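Local coordinates for protein halohydrin epoxidase A (Corynebacterium sp., PDB 4Z9F) that probably catalyses the reversible loss of hydrogen halide from halohydrins to give epoxides, on a short-chain dehydrogenase-like Rossmann fold, at residues A4-A9 against Y26-H31; R10-P15 against P183-T188; E104-F109 against P149-T154; A127-I132 against I170-I175. The protein carries 1 engineered substitution. One frame throughout, in Å; residues are numbered along the deposited sequence.

Contact 1. Residues A4-A9 against Y26-H31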
loop_
_atom_site.group_PDB
_atom_site.type_symbol
_atom_site.label_atom_id
_atom_site.label_comp_id
_atom_site.label_asym_id
_atom_site.label_seq_id
_atom_site.Cartn_x
_atom_site.Cartn_y
_atom_site.Cartn_z
ATOM N N ALA C 4 25.016 -19.049 8.783
ATOM C CA ALA C 4 23.620 -18.764 8.503
ATOM C C ALA C 4 22.756 -19.857 9.105
ATOM O O ALA C 4 23.168 -21.021 9.198
ATOM C CB ALA C 4 23.349 -18.657 6.993
ATOM N N LEU C 5 21.571 -19.462 9.553
ATOM C CA LEU C 5 20.540 -20.377 10.006
ATOM C C LEU C 5 19.396 -20.304 9.001
ATOM O O LEU C 5 18.960 -19.206 8.643
ATOM C CB LEU C 5 20.056 -20.015 11.408
ATOM C CG LEU C 5 18.771 -20.692 11.891
ATOM C CD1 LEU C 5 18.933 -22.213 11.987
ATOM C CD2 LEU C 5 18.316 -20.107 13.217
ATOM N N VAL C 6 18.959 -21.465 8.510
ATOM C CA VAL C 6 17.849 -21.572 7.561
ATOM C C VAL C 6 16.844 -22.555 8.135
ATOM O O VAL C 6 17.187 -23.714 8.397
ATOM C CB VAL C 6 18.313 -22.038 6.170
ATOM C CG1 VAL C 6 17.101 -22.239 5.241
ATOM C CG2 VAL C 6 19.337 -21.062 5.570
ATOM N N THR C 7 15.610 -22.106 8.337
ATOM C CA THR C 7 14.595 -23.008 8.841
ATOM C C THR C 7 13.918 -23.734 7.675
ATOM O O THR C 7 14.021 -23.324 6.514
ATOM C CB THR C 7 13.566 -22.254 9.673
ATOM O OG1 THR C 7 12.949 -21.252 8.858
ATOM C CG2 THR C 7 14.242 -21.586 10.858
ATOM N N HIS C 8 13.244 -24.832 8.006
ATOM C CA HIS C 8 12.517 -25.662 7.033
ATOM C C HIS C 8 13.321 -25.846 5.749
ATOM O O HIS C 8 12.849 -25.592 4.638
ATOM C CB HIS C 8 11.141 -25.063 6.753
ATOM C CG HIS C 8 10.263 -24.992 7.962
ATOM N ND1 HIS C 8 9.648 -26.102 8.501
ATOM C CD2 HIS C 8 9.884 -23.942 8.729
ATOM C CE1 HIS C 8 8.929 -25.738 9.548
ATOM N NE2 HIS C 8 9.052 -24.433 9.706
ATOM N N ALA C 9 14.568 -26.312 5.920
ATOM C CA ALA C 9 15.569 -26.243 4.861
ATOM C C ALA C 9 15.215 -27.067 3.631
ATOM O O ALA C 9 15.798 -26.843 2.563
ATOM C CB ALA C 9 16.932 -26.691 5.397
ATOM N N TYR C 26 29.244 -19.289 3.211
ATOM C CA TYR C 26 28.702 -19.513 4.543
ATOM C C TYR C 26 28.756 -20.986 4.940
ATOM O O TYR C 26 28.676 -21.891 4.106
ATOM C CB TYR C 26 27.241 -19.059 4.631
ATOM C CG TYR C 26 27.001 -17.559 4.611
ATOM C CD1 TYR C 26 27.307 -16.807 3.492
ATOM C CD2 TYR C 26 26.423 -16.915 5.698
ATOM C CE1 TYR C 26 27.074 -15.439 3.453
ATOM C CE2 TYR C 26 26.182 -15.546 5.671
ATOM C CZ TYR C 26 26.512 -14.817 4.536
ATOM O OH TYR C 26 26.290 -13.457 4.481
ATOM N N THR C 27 28.849 -21.215 6.241
ATOM C CA THR C 27 28.407 -22.469 6.824
ATOM C C THR C 27 26.922 -22.317 7.120
ATOM O O THR C 27 26.523 -21.428 7.883
ATOM C CB THR C 27 29.200 -22.797 8.090
ATOM O OG1 THR C 27 30.585 -22.889 7.751
ATOM C CG2 THR C 27 28.741 -24.117 8.689
ATOM N N VAL C 28 26.104 -23.155 6.502
ATOM C CA VAL C 28 24.660 -23.049 6.633
ATOM C C VAL C 28 24.184 -24.100 7.623
ATOM O O VAL C 28 24.185 -25.300 7.321
ATOM C CB VAL C 28 23.961 -23.190 5.278
ATOM C CG1 VAL C 28 22.472 -22.960 5.455
ATOM C CG2 VAL C 28 24.568 -22.198 4.270
ATOM N N VAL C 29 23.767 -23.646 8.801
ATOM C CA VAL C 29 23.145 -24.496 9.811
ATOM C C VAL C 29 21.644 -24.565 9.533
ATOM O O VAL C 29 20.980 -23.528 9.413
ATOM C CB VAL C 29 23.419 -23.943 11.219
ATOM C CG1 VAL C 29 22.761 -24.796 12.254
ATOM C CG2 VAL C 29 24.911 -23.831 11.461
ATOM N N CYS C 30 21.100 -25.782 9.451
ATOM C CA CYS C 30 19.776 -26.017 8.885
ATOM C C CYS C 30 18.832 -26.677 9.877
ATOM O O CYS C 30 19.210 -27.622 10.577
ATOM C CB CYS C 30 19.880 -26.897 7.632
ATOM S SG CYS C 30 20.810 -26.132 6.314
ATOM N N HIS C 31 17.594 -26.185 9.913
ATOM C CA HIS C 31 16.505 -26.799 10.649
ATOM C C HIS C 31 15.531 -27.420 9.658
ATOM O O HIS C 31 15.353 -26.918 8.543
ATOM C CB HIS C 31 15.788 -25.773 11.541
ATOM C CG HIS C 31 14.339 -26.071 11.790
ATOM N ND1 HIS C 31 13.342 -25.734 10.898
ATOM C CD2 HIS C 31 13.715 -26.642 12.850
ATOM C CE1 HIS C 31 12.172 -26.101 11.388
ATOM N NE2 HIS C 31 12.370 -26.653 12.574
#
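Strand 3-6 and strand 27-30, joined through helix 14-23, form the first beta-alpha-beta unit of this Rossmann-type fold, and the pairing continues through Thr-7, His-8 and Ala-9 against His-31. Ala-4, Leu-5 and Val-6 lie parallel to Val-28, Val-29 and Cys-30. The tightest rung runs from Val-29 N to Ala-4 O at 2.7 Å, nearly along the C=O axis. On the face lying under helix 14-23, Val-6 CG2 crosses obliquely against Val-28 CG1, and Ala-9 CB meets Cys-30 CB at 3.7 Å. His-31 carries the far end of the contact. Its N donates to Val-6 O in an almost straight bond (176°), and its O receives Ala-9 N at 2.8 Å. His-31 CB lies 4.0 Å from both Val-6 O and Thr-7 CA, and with chi1 at 151° CG sits anti to the backbone N, which turns the ring across the loop. His-31 ND1 then accepts His-8 N at 3.0 Å, the donor within the ring plane. This anchors the turn after Thr-7, whose own OG1 bonds to Asn-79 N, and suggests that a neutral His-31 ring carries its proton on NE2. Further out, His-31 CE1 stands over the centre of the His-8 imidazole in a T-shaped stack, 3.7 Å from His-8 CE1.

Contact 2. Residues R10-P15 against P183-T188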
loop_
_atom_site.group_PDB
_atom_site.type_symbol
_atom_site.label_atom_id
_atom_site.label_comp_id
_atom_site.label_asym_id
_atom_site.label_seq_id
_atom_site.Cartn_x
_atom_site.Cartn_y
_atom_site.Cartn_z
ATOM N N ARG C 10 14.292 -28.014 3.736
ATOM C CA ARG C 10 13.957 -28.860 2.598
ATOM C C ARG C 10 12.731 -28.370 1.838
ATOM O O ARG C 10 12.294 -29.033 0.890
ATOM C CB ARG C 10 13.755 -30.299 3.068
ATOM C CG ARG C 10 15.005 -30.846 3.752
ATOM C CD ARG C 10 14.770 -32.199 4.360
ATOM N NE ARG C 10 14.756 -33.251 3.356
ATOM C CZ ARG C 10 14.744 -34.547 3.647
ATOM N NH1 ARG C 10 14.749 -34.936 4.916
ATOM N NH2 ARG C 10 14.731 -35.448 2.673
ATOM N N HIS C 11 12.183 -27.216 2.211
ATOM C CA HIS C 11 10.889 -26.787 1.716
ATOM C C HIS C 11 10.950 -25.334 1.265
ATOM O O HIS C 11 11.885 -24.599 1.603
ATOM C CB HIS C 11 9.819 -26.962 2.793
ATOM C CG HIS C 11 9.687 -28.372 3.274
ATOM N ND1 HIS C 11 8.906 -29.305 2.630
ATOM C CD2 HIS C 11 10.258 -29.014 4.320
ATOM C CE1 HIS C 11 8.995 -30.462 3.263
ATOM N NE2 HIS C 11 9.805 -30.312 4.295
ATOM N N PHE C 12 9.941 -24.940 0.474
ATOM C CA PHE C 12 9.754 -23.543 0.078
ATOM C C PHE C 12 11.053 -22.938 -0.466
ATOM O O PHE C 12 11.628 -23.441 -1.438
ATOM C CB PHE C 12 9.220 -22.759 1.286
ATOM C CG PHE C 12 8.425 -21.521 0.936
ATOM C CD1 PHE C 12 7.997 -21.277 -0.361
ATOM C CD2 PHE C 12 8.112 -20.598 1.921
ATOM C CE1 PHE C 12 7.264 -20.136 -0.661
ATOM C CE2 PHE C 12 7.382 -19.459 1.628
ATOM C CZ PHE C 12 6.958 -19.224 0.330
ATOM N N ALA C 13 11.539 -21.871 0.152
ATOM C CA ALA C 13 12.772 -21.240 -0.286
ATOM C C ALA C 13 14.015 -21.841 0.356
ATOM O O ALA C 13 15.122 -21.352 0.099
ATOM C CB ALA C 13 12.724 -19.732 0.002
ATOM N N GLY C 14 13.864 -22.881 1.170
ATOM C CA GLY C 14 14.989 -23.496 1.850
ATOM C C GLY C 14 16.118 -23.909 0.924
ATOM O O GLY C 14 17.253 -23.436 1.047
ATOM N N PRO C 15 15.832 -24.797 -0.034
ATOM C CA PRO C 15 16.906 -25.260 -0.934
ATOM C C PRO C 15 17.631 -24.142 -1.658
ATOM O O PRO C 15 18.858 -24.197 -1.814
ATOM C CB PRO C 15 16.157 -26.185 -1.905
ATOM C CG PRO C 15 15.052 -26.747 -1.066
ATOM C CD PRO C 15 14.619 -25.623 -0.153
ATOM N N PRO C 183 10.134 -26.411 -4.384
ATOM C CA PRO C 183 9.505 -27.732 -4.202
ATOM C C PRO C 183 8.150 -27.696 -3.526
ATOM O O PRO C 183 7.401 -28.676 -3.643
ATOM C CB PRO C 183 10.525 -28.487 -3.339
ATOM C CG PRO C 183 11.193 -27.409 -2.566
ATOM C CD PRO C 183 11.354 -26.285 -3.564
ATOM N N THR C 184 7.801 -26.618 -2.820
ATOM C CA THR C 184 6.505 -26.591 -2.161
ATOM C C THR C 184 5.395 -26.203 -3.133
ATOM O O THR C 184 4.445 -26.963 -3.334
ATOM C CB THR C 184 6.530 -25.640 -0.964
ATOM O OG1 THR C 184 7.501 -26.109 -0.023
ATOM C CG2 THR C 184 5.170 -25.621 -0.298
ATOM N N TYR C 185 5.512 -25.036 -3.774
ATOM C CA TYR C 185 4.380 -24.500 -4.522
ATOM C C TYR C 185 4.499 -24.634 -6.034
ATOM O O TYR C 185 3.467 -24.698 -6.707
ATOM C CB TYR C 185 4.168 -23.029 -4.167
ATOM C CG TYR C 185 3.654 -22.847 -2.756
ATOM C CD1 TYR C 185 2.416 -23.357 -2.383
ATOM C CD2 TYR C 185 4.401 -22.171 -1.807
ATOM C CE1 TYR C 185 1.935 -23.199 -1.094
ATOM C CE2 TYR C 185 3.931 -22.011 -0.511
ATOM C CZ TYR C 185 2.690 -22.518 -0.169
ATOM O OH TYR C 185 2.194 -22.360 1.113
ATOM N N PHE C 186 5.709 -24.661 -6.592
ATOM C CA PHE C 186 5.904 -24.741 -8.041
ATOM C C PHE C 186 7.100 -25.636 -8.339
ATOM O O PHE C 186 8.133 -25.176 -8.837
ATOM C CB PHE C 186 6.107 -23.350 -8.646
ATOM C CG PHE C 186 4.903 -22.461 -8.543
ATOM C CD1 PHE C 186 3.866 -22.560 -9.462
ATOM C CD2 PHE C 186 4.806 -21.522 -7.530
ATOM C CE1 PHE C 186 2.739 -21.746 -9.356
ATOM C CE2 PHE C 186 3.679 -20.695 -7.429
ATOM C CZ PHE C 186 2.653 -20.811 -8.345
ATOM N N PRO C 187 6.996 -26.926 -8.041
ATOM C CA PRO C 187 8.112 -27.825 -8.353
ATOM C C PRO C 187 8.337 -27.890 -9.858
ATOM O O PRO C 187 7.435 -27.627 -10.660
ATOM C CB PRO C 187 7.662 -29.170 -7.772
ATOM C CG PRO C 187 6.174 -29.096 -7.743
ATOM C CD PRO C 187 5.848 -27.650 -7.472
ATOM N N THR C 188 9.579 -28.194 -10.242
ATOM C CA THR C 188 9.901 -28.291 -11.661
ATOM C C THR C 188 8.985 -29.278 -12.375
ATOM O O THR C 188 8.571 -29.034 -13.515
ATOM C CB THR C 188 11.375 -28.677 -11.833
ATOM O OG1 THR C 188 12.187 -27.597 -11.361
ATOM C CG2 THR C 188 11.706 -28.928 -13.293
HETATM O O HOH W 1 7.112 -28.808 0.427
#
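The loop between the first strand and helix 14-23, where short-chain dehydrogenases of the same Rossmann family carry their glycine-rich dinucleotide motif, faces here the loop that follows strand 170-177. In related halohydrin dehalogenases the halide site takes the place of the nicotinamide, so the contact probably helps shape that pocket. A type II' turn from His-11 to Gly-14, with Phe-12 and Ala-13 at its corners, is closed by Gly-14 N to His-11 O at 2.7 Å. The Asn-79 side chain holds the same turn, ND2 to His-11 O and OD1 to Ala-13 N. The backbone of Phe-12 is gripped by Thr-184: Phe-12 N donates to Thr-184 OG1 at 2.8 Å, with a somewhat bent N-H...O angle of 146°. With chi1 at -61°, this hydroxyl stands anti to its own carbonyl carbon, beside the backbone N. It has a second partner in a water 2.8 Å from Thr-184 OG1, and this water also bonds His-11 ND1 in the plane of the imidazole, so the two loops are linked both directly and through solvent. Beside this polar pair, Pro-183 packs against the turn, its CD 3.6 Å from Phe-12 O and its CG tip to tip with Pro-15 CG. With CG anti to the backbone N, the Phe-12 ring presents a face to Tyr-185 in an offset edge-to-face pair with planes at 84°. Thr-184 CG2 lies over the centre of one face of the tyrosine ring, while Tyr-185 CD2, on that ring's edge, comes within 3.7 Å of Phe-12 CE1.

Contact 3. Residues E104-F109 against P149-T154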
loop_
_atom_site.group_PDB
_atom_site.type_symbol
_atom_site.label_atom_id
_atom_site.label_comp_id
_atom_site.label_asym_id
_atom_site.label_seq_id
_atom_site.Cartn_x
_atom_site.Cartn_y
_atom_site.Cartn_z
ATOM N N GLU C 104 0.228 -20.733 13.871
ATOM C CA GLU C 104 1.391 -21.262 14.575
ATOM C C GLU C 104 2.593 -21.348 13.648
ATOM O O GLU C 104 3.678 -20.856 13.975
ATOM C CB GLU C 104 1.079 -22.633 15.171
ATOM C CG GLU C 104 2.116 -23.096 16.194
ATOM C CD GLU C 104 2.059 -22.314 17.491
ATOM O OE1 GLU C 104 3.114 -22.181 18.156
ATOM O OE2 GLU C 104 0.964 -21.838 17.859
ATOM N N ALA C 105 2.409 -21.931 12.457
ATOM C CA ALA C 105 3.546 -22.152 11.563
ATOM C C ALA C 105 4.013 -20.859 10.898
ATOM O O ALA C 105 5.215 -20.675 10.650
ATOM C CB ALA C 105 3.185 -23.190 10.491
ATOM N N LEU C 106 3.083 -19.961 10.571
ATOM C CA LEU C 106 3.437 -18.820 9.740
ATOM C C LEU C 106 3.605 -17.522 10.512
ATOM O O LEU C 106 4.213 -16.587 9.977
ATOM C CB LEU C 106 2.384 -18.620 8.642
ATOM C CG LEU C 106 2.115 -19.884 7.826
ATOM C CD1 LEU C 106 1.046 -19.584 6.814
ATOM C CD2 LEU C 106 3.402 -20.385 7.154
ATOM N N SER C 107 3.113 -17.453 11.755
ATOM C CA SER C 107 3.140 -16.215 12.524
ATOM C C SER C 107 3.781 -16.398 13.893
ATOM O O SER C 107 4.633 -15.598 14.287
ATOM C CB SER C 107 1.724 -15.665 12.688
ATOM O OG SER C 107 1.051 -15.662 11.433
ATOM N N ILE C 108 3.364 -17.423 14.639
ATOM C CA ILE C 108 3.888 -17.588 15.993
ATOM C C ILE C 108 5.314 -18.130 15.960
ATOM O O ILE C 108 6.209 -17.599 16.632
ATOM C CB ILE C 108 2.960 -18.480 16.826
ATOM C CG1 ILE C 108 1.561 -17.872 16.902
ATOM C CG2 ILE C 108 3.526 -18.646 18.239
ATOM C CD1 ILE C 108 1.479 -16.594 17.713
ATOM N N PHE C 109 5.548 -19.191 15.182
ATOM C CA PHE C 109 6.893 -19.748 15.044
ATOM C C PHE C 109 7.938 -18.696 14.691
ATOM O O PHE C 109 8.969 -18.634 15.379
ATOM C CB PHE C 109 6.849 -20.896 14.019
ATOM C CG PHE C 109 8.104 -21.725 13.948
ATOM C CD1 PHE C 109 9.232 -21.264 13.282
ATOM C CD2 PHE C 109 8.134 -22.998 14.502
ATOM C CE1 PHE C 109 10.368 -22.039 13.199
ATOM C CE2 PHE C 109 9.267 -23.777 14.413
ATOM C CZ PHE C 109 10.386 -23.296 13.762
ATOM N N PRO C 149 -3.882 -13.875 6.078
ATOM C CA PRO C 149 -3.728 -13.198 7.378
ATOM C C PRO C 149 -2.456 -13.578 8.127
ATOM O O PRO C 149 -1.754 -12.695 8.639
ATOM C CB PRO C 149 -4.990 -13.635 8.126
ATOM C CG PRO C 149 -6.016 -13.687 7.030
ATOM C CD PRO C 149 -5.286 -14.254 5.833
ATOM N N ALA C 150 -2.130 -14.868 8.184
ATOM C CA ALA C 150 -0.922 -15.286 8.895
ATOM C C ALA C 150 0.344 -14.734 8.237
ATOM O O ALA C 150 1.272 -14.294 8.931
ATOM C CB ALA C 150 -0.880 -16.812 8.983
ATOM N N ARG C 151 0.413 -14.758 6.905
ATOM C CA ARG C 151 1.557 -14.154 6.226
ATOM C C ARG C 151 1.608 -12.646 6.463
ATOM O O ARG C 151 2.686 -12.080 6.673
ATOM C CB ARG C 151 1.507 -14.439 4.724
ATOM C CG ARG C 151 1.690 -15.906 4.345
ATOM C CD ARG C 151 3.091 -16.409 4.658
ATOM N NE ARG C 151 3.360 -17.698 4.014
ATOM C CZ ARG C 151 4.457 -18.415 4.213
ATOM N NH1 ARG C 151 4.617 -19.566 3.581
ATOM N NH2 ARG C 151 5.383 -17.991 5.060
ATOM N N ALA C 152 0.462 -11.971 6.393
ATOM C CA ALA C 152 0.474 -10.516 6.576
ATOM C C ALA C 152 0.941 -10.134 7.975
ATOM O O ALA C 152 1.589 -9.098 8.152
ATOM C CB ALA C 152 -0.913 -9.926 6.303
ATOM N N ALA C 153 0.603 -10.938 8.981
ATOM C CA ALA C 153 1.099 -10.649 10.326
ATOM C C ALA C 153 2.622 -10.623 10.349
ATOM O O ALA C 153 3.225 -9.738 10.963
ATOM C CB ALA C 153 0.561 -11.675 11.332
ATOM N N THR C 154 3.262 -11.566 9.656
ATOM C CA THR C 154 4.716 -11.649 9.684
ATOM C C THR C 154 5.374 -10.579 8.814
ATOM O O THR C 154 6.481 -10.118 9.116
ATOM C CB THR C 154 5.148 -13.057 9.276
ATOM O OG1 THR C 154 4.591 -13.989 10.209
ATOM C CG2 THR C 154 6.633 -13.194 9.278
HETATM O O HOH W 2 5.388 -16.120 7.285
#
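Leu-106 O is held by two donors. The hydroxyl of Thr-154 reaches it in the carbonyl plane, on a lone pair, with OG1 only 2.6 Å from that oxygen; a water donates as well, 3.0 Å from Leu-106 O. The same water accepts from Arg-151 NH2 at 2.9 Å, so the guanidinium is tied indirectly to the neighbouring helix. From the next residue, Ser-107 OG donates to Ala-150 O at 2.9 Å, one turn before Thr-154, arriving above the carbonyl plane rather than on a lone pair. A wider pi-type turn runs through this part of helix 96-123, where Phe-109 N bonds Glu-104 O. Segments 104-109 and 149-154, axes 8.0 Å apart at 23°, belong to the long helix pair that short-chain dehydrogenase-like folds use for subunit pairing: Ala-152 packs on Ala-156 of the second subunit, and Glu-104 makes a salt bridge to its Arg-100. Ala-150 and Ser-107 lie where the backbones come nearest, and Leu-106 CB packs 3.7 Å from Ala-150 CB. Arg-151, bent at chi2 (-67°), has further partners in Tyr-147 OH for NH1 and Asp-80 O for NH2; with Ser-134 alongside, this is consistent with the Ser-Tyr-Arg triad of halohydrin dehalogenases. Leu-106 CD2 sits over the centre of the guanidinium plane, 3.7 Å from Arg-151 CZ.

Contact 4. Residues A127-I132 against I170-I175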
loop_
_atom_site.group_PDB
_atom_site.type_symbol
_atom_site.label_atom_id
_atom_site.label_comp_id
_atom_site.label_asym_id
_atom_site.label_seq_id
_atom_site.Cartn_x
_atom_site.Cartn_y
_atom_site.Cartn_z
ATOM N N ALA C 127 23.057 -8.505 12.479
ATOM C CA ALA C 127 22.839 -9.628 11.579
ATOM C C ALA C 127 21.705 -9.281 10.627
ATOM O O ALA C 127 21.083 -8.221 10.756
ATOM C CB ALA C 127 22.494 -10.915 12.331
ATOM N N SER C 128 21.433 -10.164 9.673
ATOM C CA SER C 128 20.263 -10.043 8.816
ATOM C C SER C 128 19.278 -11.153 9.155
ATOM O O SER C 128 19.662 -12.310 9.352
ATOM C CB SER C 128 20.642 -10.106 7.334
ATOM O OG SER C 128 21.513 -9.054 6.974
ATOM N N VAL C 129 18.007 -10.791 9.255
ATOM C CA VAL C 129 16.944 -11.741 9.497
ATOM C C VAL C 129 15.982 -11.559 8.331
ATOM O O VAL C 129 15.366 -10.491 8.191
ATOM C CB VAL C 129 16.260 -11.521 10.853
ATOM C CG1 VAL C 129 15.270 -12.623 11.147
ATOM C CG2 VAL C 129 17.309 -11.432 11.986
ATOM N N ILE C 130 15.900 -12.572 7.468
ATOM C CA ILE C 130 15.108 -12.517 6.243
ATOM C C ILE C 130 13.941 -13.474 6.399
ATOM O O ILE C 130 14.143 -14.680 6.584
ATOM C CB ILE C 130 15.954 -12.875 5.014
ATOM C CG1 ILE C 130 17.127 -11.909 4.900
ATOM C CG2 ILE C 130 15.101 -12.832 3.747
ATOM C CD1 ILE C 130 18.233 -12.413 4.059
ATOM N N PHE C 131 12.723 -12.944 6.326
ATOM C CA PHE C 131 11.521 -13.743 6.488
ATOM C C PHE C 131 10.968 -14.080 5.110
ATOM O O PHE C 131 10.715 -13.179 4.302
ATOM C CB PHE C 131 10.480 -13.000 7.326
ATOM C CG PHE C 131 10.870 -12.844 8.766
ATOM C CD1 PHE C 131 11.737 -11.833 9.166
ATOM C CD2 PHE C 131 10.352 -13.698 9.728
ATOM C CE1 PHE C 131 12.087 -11.681 10.512
ATOM C CE2 PHE C 131 10.712 -13.560 11.073
ATOM C CZ PHE C 131 11.574 -12.548 11.461
ATOM N N ILE C 132 10.812 -15.370 4.828
ATOM C CA ILE C 132 10.149 -15.793 3.599
ATOM C C ILE C 132 8.665 -15.892 3.899
ATOM O O ILE C 132 8.243 -16.699 4.734
ATOM C CB ILE C 132 10.700 -17.128 3.074
ATOM C CG1 ILE C 132 12.228 -17.157 3.140
ATOM C CG2 ILE C 132 10.195 -17.371 1.638
ATOM C CD1 ILE C 132 12.978 -16.242 2.178
ATOM N N ILE C 170 20.607 -5.033 13.397
ATOM C CA ILE C 170 19.879 -6.271 13.130
ATOM C C ILE C 170 18.856 -5.909 12.058
ATOM O O ILE C 170 17.863 -5.246 12.357
ATOM C CB ILE C 170 19.199 -6.817 14.392
ATOM C CG1 ILE C 170 20.230 -7.105 15.496
ATOM C CG2 ILE C 170 18.403 -8.056 14.070
ATOM C CD1 ILE C 170 19.604 -7.315 16.883
ATOM N N LEU C 171 19.106 -6.312 10.805
ATOM C CA LEU C 171 18.370 -5.792 9.650
ATOM C C LEU C 171 17.337 -6.812 9.179
ATOM O O LEU C 171 17.700 -7.924 8.774
ATOM C CB LEU C 171 19.337 -5.443 8.515
ATOM C CG LEU C 171 20.529 -4.584 8.934
ATOM C CD1 LEU C 171 21.408 -4.314 7.749
ATOM C CD2 LEU C 171 20.051 -3.278 9.544
ATOM N N LEU C 172 16.054 -6.434 9.238
ATOM C CA LEU C 172 14.947 -7.332 8.945
ATOM C C LEU C 172 14.392 -7.049 7.551
ATOM O O LEU C 172 14.359 -5.891 7.111
ATOM C CB LEU C 172 13.832 -7.193 9.990
ATOM C CG LEU C 172 13.925 -8.085 11.237
ATOM C CD1 LEU C 172 15.219 -7.899 12.041
ATOM C CD2 LEU C 172 12.699 -7.906 12.132
ATOM N N TYR C 173 13.969 -8.112 6.858
ATOM C CA TYR C 173 13.368 -7.993 5.530
ATOM C C TYR C 173 12.317 -9.081 5.370
ATOM O O TYR C 173 12.380 -10.130 6.014
ATOM C CB TYR C 173 14.377 -8.144 4.382
ATOM C CG TYR C 173 15.668 -7.369 4.509
ATOM C CD1 TYR C 173 15.821 -6.130 3.888
ATOM C CD2 TYR C 173 16.739 -7.879 5.237
ATOM C CE1 TYR C 173 16.993 -5.417 3.997
ATOM C CE2 TYR C 173 17.921 -7.180 5.345
ATOM C CZ TYR C 173 18.042 -5.946 4.730
ATOM O OH TYR C 173 19.220 -5.243 4.827
ATOM N N ALA C 174 11.357 -8.832 4.484
ATOM C CA ALA C 174 10.388 -9.845 4.096
ATOM C C ALA C 174 10.442 -10.037 2.588
ATOM O O ALA C 174 10.545 -9.069 1.832
ATOM C CB ALA C 174 8.967 -9.474 4.536
ATOM N N ILE C 175 10.417 -11.289 2.157
ATOM C CA ILE C 175 10.310 -11.625 0.747
ATOM C C ILE C 175 8.965 -12.296 0.536
ATOM O O ILE C 175 8.571 -13.176 1.318
ATOM C CB ILE C 175 11.470 -12.521 0.282
ATOM C CG1 ILE C 175 12.803 -11.837 0.574
ATOM C CG2 ILE C 175 11.332 -12.828 -1.209
ATOM C CD1 ILE C 175 14.027 -12.675 0.245
HETATM O O HOH W 3 21.333 -6.893 5.543
#
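Five backbone hydrogen bonds lock residues 127-132 to residues 170-175, alternating in direction from one strand to the other. The shortest, Leu-171 N to Ala-127 O at 2.7 Å, runs nearly along the C=O axis; the straightest is Phe-131 N to Tyr-173 O, at 174°. By contrast, Val-129 N meets Leu-171 O at 2.9 Å from above the carbonyl plane. A water adds a side-chain link, 2.6 Å from Ser-128 OG and 2.8 Å from Tyr-173 OH, both in hydrogen bonds, tethering the phenol tip back to the adjacent strand. These are neighbouring parallel strands of the central Rossmann sheet, the two strands of a beta-alpha-beta crossover through helix 147-165. On the face covered by that helix and helix 96-123, Val-129, Phe-131, Ile-170 and Leu-172 pack together. Leu-172 lies beside both neighbours across the strand gap, CD1 against Val-129 CB and CG 4.1 Å from Phe-131 CE1, at the edge of the phenyl ring. Tyr-173 O also lies at that ring's edge, in its plane, close to CD1. On the other face, Tyr-173 crosses Ile-130 obliquely, its CD2 4.1 Å from Ile-130 CG1, while Leu-171 packs on Leu-207 of the third subunit. Toward the C-terminal ends, Ile-175 CD1 touches two isoleucines, 3.7 Å from Ile-130 CG2 and 4.2 Å from Ile-132 CD1.

How the contacts relate
Contacts 1 and 4 pair strands in the two halves of one parallel sheet, with centres about 14 Å apart and strand 73-79 running between them. Contact 2 follows directly from contact 1 at the C-terminal edge of the sheet, where Ala-9 O touches Pro-15 CD at 3.2 Å. Phe-12 then joins three contacts: its CE2 lies 3.5 Å from Ile-132 CG2 of contact 4 and 3.4 Å from Arg-151 NH1 of contact 3, which places the contact 2 loop beside the probable catalytic arginine. Contact 3 rests on contact 4 through Thr-154 CG2, 3.8 Å from Phe-131 CD2, and reaches contact 1 where Phe-109 CZ meets His-31 NE2.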